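Local atomic coordinates of alpha-L-arabinosidase (Xanthomonas axonopodis pv. citri, PDB entry 6D25), a protein that probably hydrolyses terminal alpha-L-arabinofuranosyl side groups of arabinoxylans, including those on internally di-substituted xylose units, as a GH51 arabinofuranosidase. Residues V31-V37 and L410-T416; L350-L354 and L445-D449; D357-Q361 and V429-A433. All blocks are in the same frame, centred on the assembly; numbering follows the deposited sequence.

Interaction 1 (V31-V37 and L410-T416); sequences VNGTLRV and LPLQLQT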
ATOM      1  N   VAL A  31      -6.803 -56.964   0.735  1.00 30.24           N
ATOM      2  CA  VAL A  31      -6.672 -55.833   1.657  1.00 29.34           C
ATOM      3  C   VAL A  31      -7.475 -56.184   2.917  1.00 29.53           C
ATOM      4  O   VAL A  31      -8.641 -56.604   2.816  1.00 28.95           O
ATOM      5  CB  VAL A  31      -7.192 -54.536   1.001  1.00 27.81           C
ATOM      6  CG1 VAL A  31      -7.151 -53.335   1.923  1.00 27.49           C
ATOM      7  CG2 VAL A  31      -6.434 -54.196  -0.255  1.00 28.25           C
ATOM      8  N   ASN A  32      -6.882 -55.957   4.083  1.00 30.23           N
ATOM      9  CA  ASN A  32      -7.530 -56.167   5.372  1.00 31.77           C
ATOM     10  C   ASN A  32      -7.653 -54.809   6.056  1.00 30.10           C
ATOM     11  O   ASN A  32      -6.784 -53.971   5.916  1.00 30.36           O
ATOM     12  CB  ASN A  32      -6.747 -57.116   6.288  1.00 34.33           C
ATOM     13  CG  ASN A  32      -6.662 -58.512   5.698  1.00 39.05           C
ATOM     14  OD1 ASN A  32      -7.688 -59.084   5.338  1.00 41.22           O
ATOM     15  ND2 ASN A  32      -5.455 -59.042   5.517  1.00 41.47           N
ATOM     16  N   GLY A  33      -8.697 -54.601   6.814  1.00 28.94           N
ATOM     17  CA  GLY A  33      -8.842 -53.321   7.497  1.00 28.71           C
ATOM     18  C   GLY A  33      -9.678 -53.438   8.764  1.00 28.68           C
ATOM     19  O   GLY A  33     -10.292 -54.473   9.027  1.00 27.77           O
ATOM     20  N   THR A  34      -9.690 -52.331   9.507  1.00 28.24           N
ATOM     21  CA  THR A  34     -10.439 -52.228  10.739  1.00 28.58           C
ATOM     22  C   THR A  34     -11.178 -50.887  10.761  1.00 26.78           C
ATOM     23  O   THR A  34     -10.562 -49.841  10.507  1.00 26.68           O
ATOM     24  CB  THR A  34      -9.508 -52.359  11.954  1.00 30.47           C
ATOM     25  OG1 THR A  34      -8.851 -53.619  11.847  1.00 32.61           O
ATOM     26  CG2 THR A  34     -10.248 -52.354  13.270  1.00 31.46           C
ATOM     27  N   LEU A  35     -12.470 -50.944  11.055  1.00 25.38           N
ATOM     28  CA  LEU A  35     -13.321 -49.759  11.165  1.00 24.51           C
ATOM     29  C   LEU A  35     -13.764 -49.627  12.624  1.00 24.66           C
ATOM     30  O   LEU A  35     -14.365 -50.571  13.200  1.00 25.42           O
ATOM     31  CB  LEU A  35     -14.544 -49.924  10.265  1.00 24.01           C
ATOM     32  CG  LEU A  35     -15.594 -48.805  10.372  1.00 23.63           C
ATOM     33  CD1 LEU A  35     -14.995 -47.461  10.033  1.00 23.09           C
ATOM     34  CD2 LEU A  35     -16.827 -49.106   9.532  1.00 23.52           C
ATOM     35  N   ARG A  36     -13.461 -48.487  13.220  1.00 24.41           N
ATOM     36  CA  ARG A  36     -13.761 -48.250  14.639  1.00 24.96           C
ATOM     37  C   ARG A  36     -14.982 -47.322  14.753  1.00 24.52           C
ATOM     38  O   ARG A  36     -14.854 -46.160  14.983  1.00 23.93           O
ATOM     39  CB  ARG A  36     -12.532 -47.674  15.350  1.00 25.24           C
ATOM     40  CG  ARG A  36     -11.285 -48.551  15.304  1.00 26.60           C
ATOM     41  CD  ARG A  36     -11.498 -49.957  15.814  1.00 27.95           C
ATOM     42  NE  ARG A  36     -11.954 -49.993  17.168  1.00 30.08           N
ATOM     43  CZ  ARG A  36     -11.194 -50.233  18.224  1.00 31.63           C
ATOM     44  NH1 ARG A  36      -9.865 -50.310  18.075  1.00 29.98           N
ATOM     45  NH2 ARG A  36     -11.766 -50.353  19.421  1.00 30.98           N
ATOM     46  N   VAL A  37     -16.169 -47.900  14.650  1.00 25.45           N
ATOM     47  CA  VAL A  37     -17.409 -47.154  14.860  1.00 25.79           C
ATOM     48  C   VAL A  37     -17.477 -46.713  16.334  1.00 26.32           C
ATOM     49  O   VAL A  37     -18.057 -45.715  16.630  1.00 25.60           O
ATOM     50  CB  VAL A  37     -18.647 -47.972  14.456  1.00 26.73           C
ATOM     51  CG1 VAL A  37     -19.948 -47.206  14.688  1.00 26.77           C
ATOM     52  CG2 VAL A  37     -18.546 -48.458  13.016  1.00 27.12           C
ATOM     53  N   LEU A 410     -14.898 -41.582  11.356  1.00 19.90           N
ATOM     54  CA  LEU A 410     -14.606 -42.843  11.999  1.00 21.01           C
ATOM     55  C   LEU A 410     -13.244 -43.364  11.509  1.00 21.94           C
ATOM     56  O   LEU A 410     -12.960 -43.345  10.301  1.00 22.27           O
ATOM     57  CB  LEU A 410     -15.681 -43.881  11.678  1.00 21.27           C
ATOM     58  CG  LEU A 410     -17.110 -43.485  12.047  1.00 21.74           C
ATOM     59  CD1 LEU A 410     -18.072 -44.550  11.575  1.00 22.35           C
ATOM     60  CD2 LEU A 410     -17.294 -43.228  13.533  1.00 22.22           C
ATOM     61  N   PRO A 411     -12.407 -43.847  12.436  1.00 22.53           N
ATOM     62  CA  PRO A 411     -11.091 -44.383  12.037  1.00 23.08           C
ATOM     63  C   PRO A 411     -11.267 -45.611  11.158  1.00 23.37           C
ATOM     64  O   PRO A 411     -11.985 -46.539  11.555  1.00 24.58           O
ATOM     65  CB  PRO A 411     -10.369 -44.746  13.342  1.00 23.59           C
ATOM     66  CG  PRO A 411     -11.061 -43.810  14.367  1.00 23.75           C
ATOM     67  CD  PRO A 411     -12.486 -43.700  13.895  1.00 23.30           C
ATOM     68  N   LEU A 412     -10.643 -45.601  10.005  1.00 23.92           N
ATOM     69  CA  LEU A 412     -10.582 -46.763   9.102  1.00 24.50           C
ATOM     70  C   LEU A 412      -9.105 -47.011   8.792  1.00 26.09           C
ATOM     71  O   LEU A 412      -8.487 -46.179   8.163  1.00 24.76           O
ATOM     72  CB  LEU A 412     -11.391 -46.510   7.827  1.00 24.12           C
ATOM     73  CG  LEU A 412     -11.296 -47.637   6.779  1.00 25.12           C
ATOM     74  CD1 LEU A 412     -11.995 -48.917   7.235  1.00 25.75           C
ATOM     75  CD2 LEU A 412     -11.946 -47.215   5.474  1.00 24.89           C
ATOM     76  N   GLN A 413      -8.555 -48.117   9.253  1.00 28.02           N
ATOM     77  CA  GLN A 413      -7.156 -48.476   8.983  1.00 30.98           C
ATOM     78  C   GLN A 413      -7.135 -49.583   7.930  1.00 28.75           C
ATOM     79  O   GLN A 413      -7.809 -50.576   8.127  1.00 28.35           O
ATOM     80  CB  GLN A 413      -6.474 -48.991  10.265  1.00 37.48           C
ATOM     81  CG  GLN A 413      -4.953 -48.792  10.248  1.00 45.14           C
ATOM     82  CD  GLN A 413      -4.117 -49.864  10.933  1.00 53.98           C
ATOM     83  OE1 GLN A 413      -4.501 -50.457  11.949  1.00 61.18           O
ATOM     84  NE2 GLN A 413      -2.943 -50.123  10.366  1.00 59.32           N
ATOM     85  N   LEU A 414      -6.456 -49.390   6.817  1.00 26.84           N
ATOM     86  CA  LEU A 414      -6.372 -50.432   5.766  1.00 26.92           C
ATOM     87  C   LEU A 414      -4.936 -50.935   5.699  1.00 27.76           C
ATOM     88  O   LEU A 414      -4.043 -50.130   5.665  1.00 27.77           O
ATOM     89  CB  LEU A 414      -6.791 -49.867   4.406  1.00 25.91           C
ATOM     90  CG  LEU A 414      -8.225 -49.374   4.301  1.00 25.61           C
ATOM     91  CD1 LEU A 414      -8.494 -48.804   2.954  1.00 26.16           C
ATOM     92  CD2 LEU A 414      -9.200 -50.493   4.573  1.00 26.05           C
ATOM     93  N   GLN A 415      -4.761 -52.232   5.618  1.00 28.55           N
ATOM     94  CA  GLN A 415      -3.476 -52.839   5.310  1.00 30.93           C
ATOM     95  C   GLN A 415      -3.523 -53.316   3.856  1.00 29.12           C
ATOM     96  O   GLN A 415      -4.200 -54.268   3.544  1.00 28.65           O
ATOM     97  CB  GLN A 415      -3.142 -53.971   6.279  1.00 34.48           C
ATOM     98  CG  GLN A 415      -2.696 -53.391   7.621  1.00 39.65           C
ATOM     99  CD  GLN A 415      -3.726 -53.573   8.707  1.00 45.23           C
ATOM    100  OE1 GLN A 415      -4.104 -54.710   8.984  1.00 51.48           O
ATOM    101  NE2 GLN A 415      -4.162 -52.479   9.344  1.00 48.46           N
ATOM    102  N   THR A 416      -2.876 -52.550   3.006  1.00 28.42           N
ATOM    103  CA  THR A 416      -2.996 -52.666   1.559  1.00 28.31           C
ATOM    104  C   THR A 416      -1.587 -52.864   1.000  1.00 28.11           C
ATOM    105  O   THR A 416      -0.658 -52.208   1.454  1.00 28.91           O
ATOM    106  CB  THR A 416      -3.691 -51.442   0.927  1.00 26.94           C
ATOM    107  OG1 THR A 416      -3.720 -51.644  -0.479  1.00 27.20           O
ATOM    108  CG2 THR A 416      -3.033 -50.113   1.205  1.00 27.10           C
TER
HETATM  109  O   HOH W   1      -6.438 -53.314  10.141  1.00 42.84           O

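Interaction 2 (L350-L354 and L445-D449); sequences LVASL and LTNLD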
ATOM      1  N   LEU A 350     -11.480 -40.514  -9.333  1.00 15.68           N
ATOM      2  CA  LEU A 350     -10.608 -41.050  -8.276  1.00 16.40           C
ATOM      3  C   LEU A 350      -9.835 -39.931  -7.568  1.00 16.35           C
ATOM      4  O   LEU A 350      -9.599 -40.023  -6.348  1.00 16.83           O
ATOM      5  CB  LEU A 350      -9.670 -42.124  -8.848  1.00 17.25           C
ATOM      6  CG  LEU A 350     -10.250 -43.539  -8.791  1.00 17.98           C
ATOM      7  CD1 LEU A 350     -11.289 -43.777  -9.878  1.00 18.39           C
ATOM      8  CD2 LEU A 350      -9.189 -44.586  -8.876  1.00 18.94           C
ATOM      9  N   VAL A 351      -9.389 -38.912  -8.319  1.00 15.84           N
ATOM     10  CA  VAL A 351      -8.737 -37.787  -7.694  1.00 15.96           C
ATOM     11  C   VAL A 351      -9.653 -37.205  -6.612  1.00 15.67           C
ATOM     12  O   VAL A 351      -9.213 -36.959  -5.478  1.00 15.85           O
ATOM     13  CB  VAL A 351      -8.296 -36.712  -8.709  1.00 15.77           C
ATOM     14  CG1 VAL A 351      -7.999 -35.387  -8.050  1.00 15.36           C
ATOM     15  CG2 VAL A 351      -7.092 -37.193  -9.505  1.00 16.51           C
ATOM     16  N   ALA A 352     -10.922 -36.995  -6.939  1.00 15.49           N
ATOM     17  CA  ALA A 352     -11.849 -36.424  -5.950  1.00 15.42           C
ATOM     18  C   ALA A 352     -12.027 -37.358  -4.750  1.00 15.76           C
ATOM     19  O   ALA A 352     -11.991 -36.886  -3.608  1.00 15.60           O
ATOM     20  CB  ALA A 352     -13.165 -36.096  -6.615  1.00 15.54           C
ATOM     21  N   SER A 353     -12.221 -38.673  -4.962  1.00 15.94           N
ATOM     22  CA  SER A 353     -12.470 -39.567  -3.823  1.00 16.31           C
ATOM     23  C   SER A 353     -11.240 -39.614  -2.915  1.00 15.84           C
ATOM     24  O   SER A 353     -11.393 -39.584  -1.674  1.00 15.84           O
ATOM     25  CB  SER A 353     -12.915 -40.968  -4.219  1.00 16.86           C
ATOM     26  OG  SER A 353     -11.885 -41.622  -4.926  1.00 19.30           O
ATOM     27  N   LEU A 354     -10.063 -39.600  -3.486  1.00 15.29           N
ATOM     28  CA  LEU A 354      -8.848 -39.676  -2.651  1.00 15.94           C
ATOM     29  C   LEU A 354      -8.684 -38.405  -1.807  1.00 16.06           C
ATOM     30  O   LEU A 354      -8.288 -38.471  -0.639  1.00 16.96           O
ATOM     31  CB  LEU A 354      -7.629 -39.923  -3.530  1.00 16.43           C
ATOM     32  CG  LEU A 354      -7.615 -41.237  -4.300  1.00 17.04           C
ATOM     33  CD1 LEU A 354      -6.444 -41.263  -5.259  1.00 17.80           C
ATOM     34  CD2 LEU A 354      -7.549 -42.405  -3.355  1.00 17.96           C
ATOM     35  N   LEU A 445     -14.485 -46.703  -0.462  1.00 18.83           N
ATOM     36  CA  LEU A 445     -13.269 -47.400  -0.864  1.00 19.34           C
ATOM     37  C   LEU A 445     -12.988 -47.087  -2.346  1.00 19.73           C
ATOM     38  O   LEU A 445     -13.928 -47.099  -3.179  1.00 20.41           O
ATOM     39  CB  LEU A 445     -13.459 -48.912  -0.694  1.00 19.93           C
ATOM     40  CG  LEU A 445     -13.642 -49.419   0.739  1.00 20.71           C
ATOM     41  CD1 LEU A 445     -14.082 -50.874   0.711  1.00 21.34           C
ATOM     42  CD2 LEU A 445     -12.355 -49.267   1.569  1.00 21.11           C
ATOM     43  N   THR A 446     -11.725 -46.893  -2.658  1.00 19.05           N
ATOM     44  CA  THR A 446     -11.245 -46.658  -3.987  1.00 19.27           C
ATOM     45  C   THR A 446     -10.148 -47.674  -4.314  1.00 19.16           C
ATOM     46  O   THR A 446      -9.194 -47.833  -3.531  1.00 18.96           O
ATOM     47  CB  THR A 446     -10.661 -45.246  -4.111  1.00 19.56           C
ATOM     48  OG1 THR A 446     -11.721 -44.314  -3.884  1.00 19.94           O
ATOM     49  CG2 THR A 446     -10.058 -44.991  -5.468  1.00 19.86           C
ATOM     50  N   ASN A 447     -10.295 -48.345  -5.449  1.00 18.75           N
ATOM     51  CA  ASN A 447      -9.253 -49.235  -5.985  1.00 19.36           C
ATOM     52  C   ASN A 447      -8.493 -48.434  -7.048  1.00 19.14           C
ATOM     53  O   ASN A 447      -9.044 -48.138  -8.118  1.00 19.01           O
ATOM     54  CB  ASN A 447      -9.858 -50.505  -6.583  1.00 19.31           C
ATOM     55  CG  ASN A 447      -8.838 -51.542  -7.032  1.00 19.59           C
ATOM     56  OD1 ASN A 447      -7.629 -51.219  -7.123  1.00 19.43           O
ATOM     57  ND2 ASN A 447      -9.318 -52.778  -7.290  1.00 18.84           N
ATOM     58  N   LEU A 448      -7.244 -48.099  -6.756  1.00 19.52           N
ATOM     59  CA  LEU A 448      -6.406 -47.241  -7.613  1.00 19.40           C
ATOM     60  C   LEU A 448      -5.815 -48.037  -8.770  1.00 19.96           C
ATOM     61  O   LEU A 448      -5.330 -47.430  -9.715  1.00 19.98           O
ATOM     62  CB  LEU A 448      -5.258 -46.638  -6.790  1.00 19.65           C
ATOM     63  CG  LEU A 448      -5.625 -45.544  -5.773  1.00 19.43           C
ATOM     64  CD1 LEU A 448      -6.244 -46.118  -4.514  1.00 19.93           C
ATOM     65  CD2 LEU A 448      -4.397 -44.713  -5.415  1.00 19.35           C
ATOM     66  N   ASP A 449      -5.805 -49.352  -8.694  1.00 20.69           N
ATOM     67  CA  ASP A 449      -5.145 -50.182  -9.708  1.00 21.55           C
ATOM     68  C   ASP A 449      -5.953 -50.078 -11.016  1.00 21.77           C
ATOM     69  O   ASP A 449      -7.170 -50.273 -11.024  1.00 21.32           O
ATOM     70  CB  ASP A 449      -5.009 -51.633  -9.227  1.00 21.92           C
ATOM     71  CG  ASP A 449      -3.986 -52.441 -10.000  1.00 22.97           C
ATOM     72  OD1 ASP A 449      -4.115 -52.481 -11.260  1.00 23.39           O
ATOM     73  OD2 ASP A 449      -3.066 -53.033  -9.334  1.00 22.35           O
TER

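Interaction 3 (D357-Q361 and V429-A433); sequences DIFSQ and VHGSA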
ATOM      1  N   ASP A 357     -11.181 -38.455   1.070  1.00 17.45           N
ATOM      2  CA  ASP A 357     -10.666 -39.369   2.094  1.00 18.78           C
ATOM      3  C   ASP A 357      -9.644 -38.620   2.955  1.00 18.89           C
ATOM      4  O   ASP A 357      -9.717 -38.630   4.193  1.00 20.04           O
ATOM      5  CB  ASP A 357     -10.040 -40.618   1.477  1.00 19.66           C
ATOM      6  CG  ASP A 357     -10.987 -41.587   0.765  1.00 20.28           C
ATOM      7  OD1 ASP A 357     -12.253 -41.459   0.934  1.00 20.08           O
ATOM      8  OD2 ASP A 357     -10.443 -42.495   0.008  1.00 22.63           O
ATOM      9  N   ILE A 358      -8.705 -37.939   2.281  1.00 18.81           N
ATOM     10  CA  ILE A 358      -7.608 -37.277   2.986  1.00 18.18           C
ATOM     11  C   ILE A 358      -8.141 -36.137   3.868  1.00 17.90           C
ATOM     12  O   ILE A 358      -7.774 -35.993   5.042  1.00 18.21           O
ATOM     13  CB  ILE A 358      -6.551 -36.817   1.982  1.00 18.43           C
ATOM     14  CG1 ILE A 358      -5.763 -37.997   1.408  1.00 18.37           C
ATOM     15  CG2 ILE A 358      -5.617 -35.754   2.588  1.00 18.76           C
ATOM     16  CD1 ILE A 358      -5.001 -37.626   0.139  1.00 18.42           C
ATOM     17  N   PHE A 359      -9.011 -35.300   3.315  1.00 17.41           N
ATOM     18  CA  PHE A 359      -9.545 -34.181   4.102  1.00 16.64           C
ATOM     19  C   PHE A 359     -10.245 -34.709   5.352  1.00 17.39           C
ATOM     20  O   PHE A 359     -10.080 -34.124   6.468  1.00 17.06           O
ATOM     21  CB  PHE A 359     -10.556 -33.356   3.312  1.00 15.90           C
ATOM     22  CG  PHE A 359     -10.078 -32.711   2.041  1.00 15.38           C
ATOM     23  CD1 PHE A 359      -8.766 -32.355   1.863  1.00 15.28           C
ATOM     24  CD2 PHE A 359     -10.987 -32.365   1.049  1.00 15.18           C
ATOM     25  CE1 PHE A 359      -8.331 -31.754   0.682  1.00 14.94           C
ATOM     26  CE2 PHE A 359     -10.572 -31.742  -0.109  1.00 14.52           C
ATOM     27  CZ  PHE A 359      -9.246 -31.458  -0.300  1.00 14.82           C
ATOM     28  N   SER A 360     -11.021 -35.789   5.189  1.00 17.92           N
ATOM     29  CA  SER A 360     -11.802 -36.310   6.304  1.00 18.69           C
ATOM     30  C   SER A 360     -10.886 -36.887   7.399  1.00 19.59           C
ATOM     31  O   SER A 360     -11.295 -36.940   8.584  1.00 19.72           O
ATOM     32  CB  SER A 360     -12.819 -37.312   5.808  1.00 19.80           C
ATOM     33  OG  SER A 360     -12.247 -38.590   5.571  1.00 21.22           O
ATOM     34  N   GLN A 361      -9.655 -37.303   7.041  1.00 19.61           N
ATOM     35  CA  GLN A 361      -8.674 -37.799   8.001  1.00 20.92           C
ATOM     36  C   GLN A 361      -8.033 -36.642   8.790  1.00 20.70           C
ATOM     37  O   GLN A 361      -7.317 -36.891   9.773  1.00 19.90           O
ATOM     38  CB  GLN A 361      -7.535 -38.573   7.318  1.00 23.05           C
ATOM     39  CG  GLN A 361      -7.959 -39.780   6.532  1.00 25.71           C
ATOM     40  CD  GLN A 361      -8.946 -40.617   7.317  1.00 28.95           C
ATOM     41  OE1 GLN A 361      -8.570 -41.235   8.331  1.00 31.03           O
ATOM     42  NE2 GLN A 361     -10.221 -40.570   6.892  1.00 27.64           N
ATOM     43  N   VAL A 429      -5.453 -49.756  -2.476  1.00 21.38           N
ATOM     44  CA  VAL A 429      -6.786 -49.348  -2.041  1.00 20.78           C
ATOM     45  C   VAL A 429      -6.643 -48.276  -0.970  1.00 20.98           C
ATOM     46  O   VAL A 429      -5.738 -48.313  -0.118  1.00 20.81           O
ATOM     47  CB  VAL A 429      -7.595 -50.550  -1.516  1.00 21.50           C
ATOM     48  CG1 VAL A 429      -8.943 -50.143  -0.919  1.00 20.82           C
ATOM     49  CG2 VAL A 429      -7.810 -51.599  -2.616  1.00 21.87           C
ATOM     50  N   HIS A 430      -7.549 -47.317  -1.060  1.00 20.81           N
ATOM     51  CA  HIS A 430      -7.611 -46.189  -0.157  1.00 21.23           C
ATOM     52  C   HIS A 430      -9.073 -46.005   0.254  1.00 20.47           C
ATOM     53  O   HIS A 430      -9.970 -46.349  -0.510  1.00 20.72           O
ATOM     54  CB  HIS A 430      -7.108 -44.940  -0.904  1.00 21.40           C
ATOM     55  CG  HIS A 430      -6.700 -43.802  -0.043  1.00 22.24           C
ATOM     56  ND1 HIS A 430      -7.616 -42.867   0.438  1.00 22.17           N
ATOM     57  CD2 HIS A 430      -5.479 -43.396   0.367  1.00 23.23           C
ATOM     58  CE1 HIS A 430      -6.958 -41.943   1.118  1.00 23.41           C
ATOM     59  NE2 HIS A 430      -5.652 -42.240   1.109  1.00 24.63           N
ATOM     60  N   GLY A 431      -9.320 -45.478   1.455  1.00 19.63           N
ATOM     61  CA  GLY A 431     -10.726 -45.344   1.874  1.00 19.77           C
ATOM     62  C   GLY A 431     -10.888 -44.437   3.074  1.00 19.92           C
ATOM     63  O   GLY A 431      -9.903 -43.893   3.567  1.00 19.79           O
ATOM     64  N   SER A 432     -12.130 -44.264   3.504  1.00 19.31           N
ATOM     65  CA  SER A 432     -12.442 -43.494   4.678  1.00 19.46           C
ATOM     66  C   SER A 432     -13.844 -43.915   5.129  1.00 19.51           C
ATOM     67  O   SER A 432     -14.538 -44.642   4.415  1.00 18.55           O
ATOM     68  CB  SER A 432     -12.378 -41.993   4.388  1.00 18.91           C
ATOM     69  OG  SER A 432     -13.360 -41.634   3.422  1.00 18.64           O
ATOM     70  N   ALA A 433     -14.262 -43.473   6.318  1.00 19.08           N
ATOM     71  CA  ALA A 433     -15.581 -43.824   6.819  1.00 18.95           C
ATOM     72  C   ALA A 433     -16.117 -42.686   7.701  1.00 19.44           C
ATOM     73  O   ALA A 433     -15.322 -41.937   8.306  1.00 18.41           O
ATOM     74  CB  ALA A 433     -15.510 -45.128   7.559  1.00 19.29           C
TER
HETATM   75  O   HOH W   2     -13.600 -39.873   7.697  1.00 18.50           O
HETATM   76  O   HOH W   3     -11.927 -42.647   7.956  1.00 18.96           O

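Interaction 1 (V31-V37 and L410-T416)
Leu410 lays its CB 4.0 Å from Leu35 CD1, and its CD1 touches the CG2 methyl of Val37. Leu35 CG stands anti to the backbone N (chi1 175°), which lets CD1 reach both Leu410 and the carbonyl of Pro411. That carbonyl oxygen also takes the N-H of Arg36, with Arg36 N and Pro411 O 3.0 Å apart. The proline ring packs on the Arg36 backbone and CB. The guanidinium turns away and forms a salt bridge with Asp38. Leu412 and Leu35 are a non-hydrogen-bonded antiparallel pair; Leu412 CD1 lies 4.1 Å from Leu35 CB. Gln413 and Thr34 form a hydrogen-bonded pair, Thr34 N giving to Gln413 O and Gln413 N to Thr34 O, both at 2.9 Å. Leu414 and Gly33 form a non-hydrogen-bonded pair, CA to CA 4.2 Å; Leu414 CD2 lies 4.1 Å from the bare Gly33 CA. Gln415 pairs with Asn32: its N meets Asn32 O at 2.7 Å. On the face shared with Thr34, Gln415 NE2 donates to a water that also bonds Thr34 OG1. Thr416 ends the row, its side chain beside that of Val31 and pointing the same way; its OG1 is 3.7 Å from Val31 CG2. The leucine-bearing face meets strands 424-435 and 441-447, whereas Asn32, Gln413 and Gln415 are exposed. Strand 29-36 lies between strand 407-421, antiparallel to it, and strand 454-461, parallel to it, in the beta-sandwich domain that accompanies the barrel in GH51 enzymes.

Interaction 2 (L350-L354 and L445-D449)
Thr446, Leu350 and Leu354 have the most surface buried here, and the methyl of Thr446 touches both leucines. Thr446 CG2 is 3.5 Å from Leu350 CD2, and Leu350 CG is almost as near. The two side chains cross obliquely. The Leu354 and Thr446 side chains cross at about a right angle, with Leu354 CD2 4.2 Å from Thr446 CG2. The threonine torsion divides the work: CG2 is anti to the backbone N and faces the leucines, while OG1 (chi1 -64°) turns to Ser353.

There Thr446 OG1 and Ser353 OG share a hydrogen bond of 2.9 Å. Either hydroxyl could be the donor. Ser353 OG also lies 3.1 Å from Leu350 O, one turn back on its own helix. Its single proton thus has two acceptors within reach, Leu350 O and Thr446 OG1. The bond puts a polar link in a buried, mostly apolar contact.

Leu350 reaches further along the strand. Its CD2 is 3.6 Å from Asn447 O and also approaches the backbone of Leu448. The end of Leu448 reaches Leu354, and the two leucines meet tip to tip, with Leu354 CD1 4.0 Å from Leu448 CD2. Asn447 turns away from the helix. Its OD1 accepts from Asp449 N at 3.0 Å, an Asx turn at the end of the strand.

Ile514 of the neighbouring strand 513-519 also touches Leu350, Ser353 and Thr446. On the helix side, Trp288 and Leu292 of helix 285-312 pack on Leu350. The contact is a helix laid against a beta-sheet face, joining helix 346-361 of the eight-stranded beta/alpha barrel to the beta domain of this GH51 enzyme.

Interaction 3 (D357-Q361 and V429-A433)
Both oxygens of the buried Asp357 carboxylate are held by one strand, each by a different side chain. His430 ND1 donates to Asp357 OD2 at 2.9 Å with an angle of 166°. The bond uses the anti lone pair of OD2 and lies in the imidazole plane. It requires a proton on ND1. Ring and carboxylate are nearly coplanar, 10° apart, and Asp357 CB also sits at the ring edge, 3.4 Å from His430 CE1.

Ser432 OG gives its proton to Asp357 OD1 at 2.7 Å, coming from above the carboxylate plane. Tyr401 OH also bonds OD1, and Tyr404 OH bonds Ser432 OG. Gly431, between the two donors, brings its CA 3.4 Å from Asp357 OD2. Ile358 crosses the histidine at about a right angle, with its CG1 near CE1.

Further along the helix, Ser360 OG (chi1 80°) turns back to Asp357 O at 2.9 Å. The same oxygen also accepts from Gln361 N. Two waters then span to Ala433. One donates to Ser360 OG and Ala433 O. The other accepts from Ala433 N and from Gln361 NE2, which also lies 3.6 Å from Ser432 CB.

The arrangement is a polar helix-to-sheet junction built on a His-carboxylate pair. It joins residues 357-361 of helix 346-361, from the beta/alpha barrel, to strand 424-435 of the beta domain.

All three contacts reach one mixed beta-sheet. Interactions 2 and 3 use successive parts of helix 346-361, and their centres are about 9 Å apart. Their strands are neighbours: Thr446 N lies 2.8 Å from His430 O, a probable hydrogen bond. Leu354 CD2 also packs on His430 CB at 3.6 Å. Interaction 1 adds the next strands, its centre about 10 Å from that of interaction 3 and 16 Å from that of interaction 2. Leu410 N is 3.1 Å from Ala433 O, and Leu35 CD1 packs on Ala433 CB. Interaction 1 thus lies within the beta domain, while interactions 2 and 3 fasten that domain to the barrel.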